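Long-range contact in gala protein type 1, 3 or 4 (Legionella pneumophila subsp. pneumophila, PDB 4XA9), which probably binds small GTPases and may activate their GTP hydrolysis: residues L48-N53 and L72-N77. Residues are numbered along the deposited sequence; the frame is centred on the assembly and turned at random.
Sequences LDLSHN and LNISHN
The imidazole rings of H52 and H76 lie one over the other in an offset stack, centroids 4.0 Å apart and planes tilted by only 12°. CE1 of H52 sits over the rim of the H76 ring, while CB of H76 covers the rim of the H52 ring. In both residues CG is anti to the carbonyl carbon (chi1 near -60°), which turns the two rings the same way, and flat imidazole suits such layering.

On the other flank, N77 reaches back across the step between the two turns. Its ND2 donates to L50 O at 3.0 Å, with the oxygen almost in the amide plane, and also to I74 O. N53 ND2 meets L50 O from the opposite face of that carbonyl, so two asparagines grip one buried oxygen. Asparagine suits this place because its short amide can donate inward while OD1 accepts, here from the backbone N of I55 for N77. This is the asparagine ladder of leucine-rich repeats.

The planes of the D49 carboxylate and N73 amide are nearly parallel (4° apart), one layered over the other. Each closes an Asx turn, its OD1 taking both the N and the OG of the serine two residues on; serine's short hydroxyl can fold back this way, S51 OG lying 2.7 Å from D49 OD1. On the opposite face of the sheet, L48 and L72 run alongside each other, L48 CD2 3.9 Å from L72 CD1, leucine filling the apolar side.

Parallel strand bonds join the backbones, N73 N to L48 O at 2.9 Å. Strands 47-49 and 71-73, linked through helix 57-63, lie between strands 19-21 and 95-97; F63 of that helix packs on L48 and L72, and F24 and F100 continue the ring stack into the adjoining turns.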
ATOM      1  N   LEU A  48       7.790  -4.470  18.839  1.00 17.28           N
ATOM      2  CA  LEU A  48       8.332  -3.144  18.577  1.00 16.11           C
ATOM      3  C   LEU A  48       8.011  -2.642  17.175  1.00 14.97           C
ATOM      4  O   LEU A  48       8.204  -3.362  16.201  1.00 13.24           O
ATOM      5  CB  LEU A  48       9.843  -3.178  18.780  1.00 14.70           C
ATOM      6  CG  LEU A  48      10.641  -1.914  18.476  1.00 18.64           C
ATOM      7  CD1 LEU A  48      10.282  -0.817  19.464  1.00 15.48           C
ATOM      8  CD2 LEU A  48      12.134  -2.220  18.527  1.00 16.95           C
ATOM      9  N   ASP A  49       7.532  -1.405  17.077  1.00 13.75           N
ATOM     10  CA  ASP A  49       7.279  -0.777  15.783  1.00 16.80           C
ATOM     11  C   ASP A  49       8.220   0.418  15.549  1.00 17.50           C
ATOM     12  O   ASP A  49       8.084   1.471  16.174  1.00 17.93           O
ATOM     13  CB  ASP A  49       5.807  -0.362  15.690  1.00 15.32           C
ATOM     14  CG  ASP A  49       5.455   0.325  14.374  1.00 22.89           C
ATOM     15  OD1 ASP A  49       6.297   0.374  13.448  1.00 23.50           O
ATOM     16  OD2 ASP A  49       4.297   0.781  14.259  1.00 25.28           O
ATOM     17  N   LEU A  50       9.174   0.230  14.643  1.00 17.56           N
ATOM     18  CA  LEU A  50      10.122   1.277  14.270  1.00 16.08           C
ATOM     19  C   LEU A  50       9.880   1.774  12.850  1.00 14.99           C
ATOM     20  O   LEU A  50      10.770   2.350  12.230  1.00 14.67           O
ATOM     21  CB  LEU A  50      11.561   0.774  14.384  1.00 16.39           C
ATOM     22  CG  LEU A  50      12.056   0.362  15.765  1.00 21.53           C
ATOM     23  CD1 LEU A  50      13.499  -0.110  15.682  1.00 24.76           C
ATOM     24  CD2 LEU A  50      11.928   1.519  16.739  1.00 24.44           C
ATOM     25  N   SER A  51       8.678   1.547  12.333  1.00 12.66           N
ATOM     26  CA  SER A  51       8.401   1.813  10.922  1.00 17.66           C
ATOM     27  C   SER A  51       8.432   3.301  10.597  1.00 19.24           C
ATOM     28  O   SER A  51       8.219   4.129  11.470  1.00 19.59           O
ATOM     29  CB  SER A  51       7.049   1.226  10.521  1.00 13.20           C
ATOM     30  OG  SER A  51       5.997   1.861  11.228  1.00 17.92           O
ATOM     31  N   HIS A  52       8.713   3.626   9.339  1.00 11.85           N
ATOM     32  CA  HIS A  52       8.692   5.007   8.865  1.00 15.24           C
ATOM     33  C   HIS A  52       9.691   5.887   9.628  1.00 17.84           C
ATOM     34  O   HIS A  52       9.329   6.897  10.228  1.00 18.89           O
ATOM     35  CB  HIS A  52       7.281   5.594   8.968  1.00 15.19           C
ATOM     36  CG  HIS A  52       6.255   4.860   8.153  1.00 18.26           C
ATOM     37  ND1 HIS A  52       6.081   5.080   6.802  1.00 17.52           N
ATOM     38  CD2 HIS A  52       5.327   3.936   8.504  1.00 19.93           C
ATOM     39  CE1 HIS A  52       5.102   4.312   6.355  1.00 18.29           C
ATOM     40  NE2 HIS A  52       4.624   3.612   7.368  1.00 16.01           N
ATOM     41  N   ASN A  53      10.954   5.481   9.598  1.00 16.31           N
ATOM     42  CA  ASN A  53      12.028   6.270  10.175  1.00 16.28           C
ATOM     43  C   ASN A  53      13.194   6.288   9.203  1.00 20.01           C
ATOM     44  O   ASN A  53      13.006   5.998   8.018  1.00 23.45           O
ATOM     45  CB  ASN A  53      12.424   5.714  11.541  1.00 15.12           C
ATOM     46  CG  ASN A  53      11.438   6.099  12.624  1.00 16.38           C
ATOM     47  OD1 ASN A  53      11.200   7.284  12.858  1.00 15.40           O
ATOM     48  ND2 ASN A  53      10.842   5.104  13.277  1.00 15.18           N
ATOM     49  N   LEU A  72       9.062  -7.545  15.249  1.00 12.57           N
ATOM     50  CA  LEU A  72       9.686  -6.289  14.866  1.00 14.73           C
ATOM     51  C   LEU A  72       9.113  -5.763  13.560  1.00 14.59           C
ATOM     52  O   LEU A  72       9.137  -6.446  12.534  1.00 15.68           O
ATOM     53  CB  LEU A  72      11.209  -6.454  14.730  1.00 14.34           C
ATOM     54  CG  LEU A  72      11.900  -5.220  14.132  1.00 18.40           C
ATOM     55  CD1 LEU A  72      11.816  -4.031  15.092  1.00 18.09           C
ATOM     56  CD2 LEU A  72      13.349  -5.503  13.737  1.00 18.17           C
ATOM     57  N   ASN A  73       8.580  -4.548  13.612  1.00 14.02           N
ATOM     58  CA  ASN A  73       8.199  -3.815  12.410  1.00 16.14           C
ATOM     59  C   ASN A  73       9.224  -2.722  12.147  1.00 17.85           C
ATOM     60  O   ASN A  73       9.260  -1.717  12.857  1.00 17.73           O
ATOM     61  CB  ASN A  73       6.800  -3.203  12.552  1.00 15.69           C
ATOM     62  CG  ASN A  73       6.331  -2.477  11.287  1.00 18.29           C
ATOM     63  OD1 ASN A  73       7.093  -2.269  10.337  1.00 20.09           O
ATOM     64  ND2 ASN A  73       5.070  -2.073  11.283  1.00 15.83           N
ATOM     65  N   ILE A  74      10.057  -2.918  11.130  1.00 14.97           N
ATOM     66  CA  ILE A  74      11.018  -1.890  10.760  1.00 15.74           C
ATOM     67  C   ILE A  74      10.822  -1.512   9.288  1.00 14.85           C
ATOM     68  O   ILE A  74      11.757  -1.111   8.590  1.00 16.37           O
ATOM     69  CB  ILE A  74      12.476  -2.355  11.060  1.00 17.89           C
ATOM     70  CG1 ILE A  74      13.433  -1.152  11.090  1.00 18.05           C
ATOM     71  CG2 ILE A  74      12.916  -3.479  10.114  1.00 15.39           C
ATOM     72  CD1 ILE A  74      14.815  -1.468  11.634  1.00 17.47           C
ATOM     73  N   SER A  75       9.578  -1.609   8.829  1.00 14.66           N
ATOM     74  CA  SER A  75       9.250  -1.232   7.458  1.00 14.96           C
ATOM     75  C   SER A  75       9.466   0.264   7.238  1.00 15.51           C
ATOM     76  O   SER A  75       9.521   1.031   8.188  1.00 15.42           O
ATOM     77  CB  SER A  75       7.804  -1.618   7.108  1.00 13.22           C
ATOM     78  OG  SER A  75       6.852  -0.934   7.909  1.00 13.91           O
ATOM     79  N   HIS A  76       9.614   0.653   5.978  1.00 14.40           N
ATOM     80  CA  HIS A  76       9.781   2.054   5.588  1.00 17.85           C
ATOM     81  C   HIS A  76      10.953   2.719   6.299  1.00 20.11           C
ATOM     82  O   HIS A  76      10.824   3.806   6.872  1.00 18.47           O
ATOM     83  CB  HIS A  76       8.495   2.839   5.843  1.00 14.91           C
ATOM     84  CG  HIS A  76       7.332   2.355   5.038  1.00 17.04           C
ATOM     85  ND1 HIS A  76       7.055   2.829   3.774  1.00 19.77           N
ATOM     86  CD2 HIS A  76       6.377   1.436   5.312  1.00 17.27           C
ATOM     87  CE1 HIS A  76       5.978   2.223   3.306  1.00 20.09           C
ATOM     88  NE2 HIS A  76       5.545   1.374   4.221  1.00 16.75           N
ATOM     89  N   ASN A  77      12.090   2.037   6.270  1.00 19.91           N
ATOM     90  CA  ASN A  77      13.364   2.628   6.652  1.00 17.92           C
ATOM     91  C   ASN A  77      14.332   2.500   5.477  1.00 21.11           C
ATOM     92  O   ASN A  77      13.900   2.465   4.331  1.00 22.21           O
ATOM     93  CB  ASN A  77      13.915   1.966   7.912  1.00 17.44           C
ATOM     94  CG  ASN A  77      13.228   2.469   9.174  1.00 17.66           C
ATOM     95  OD1 ASN A  77      13.635   3.476   9.750  1.00 18.37           O
ATOM     96  ND2 ASN A  77      12.187   1.765   9.609  1.00 15.58           N
TER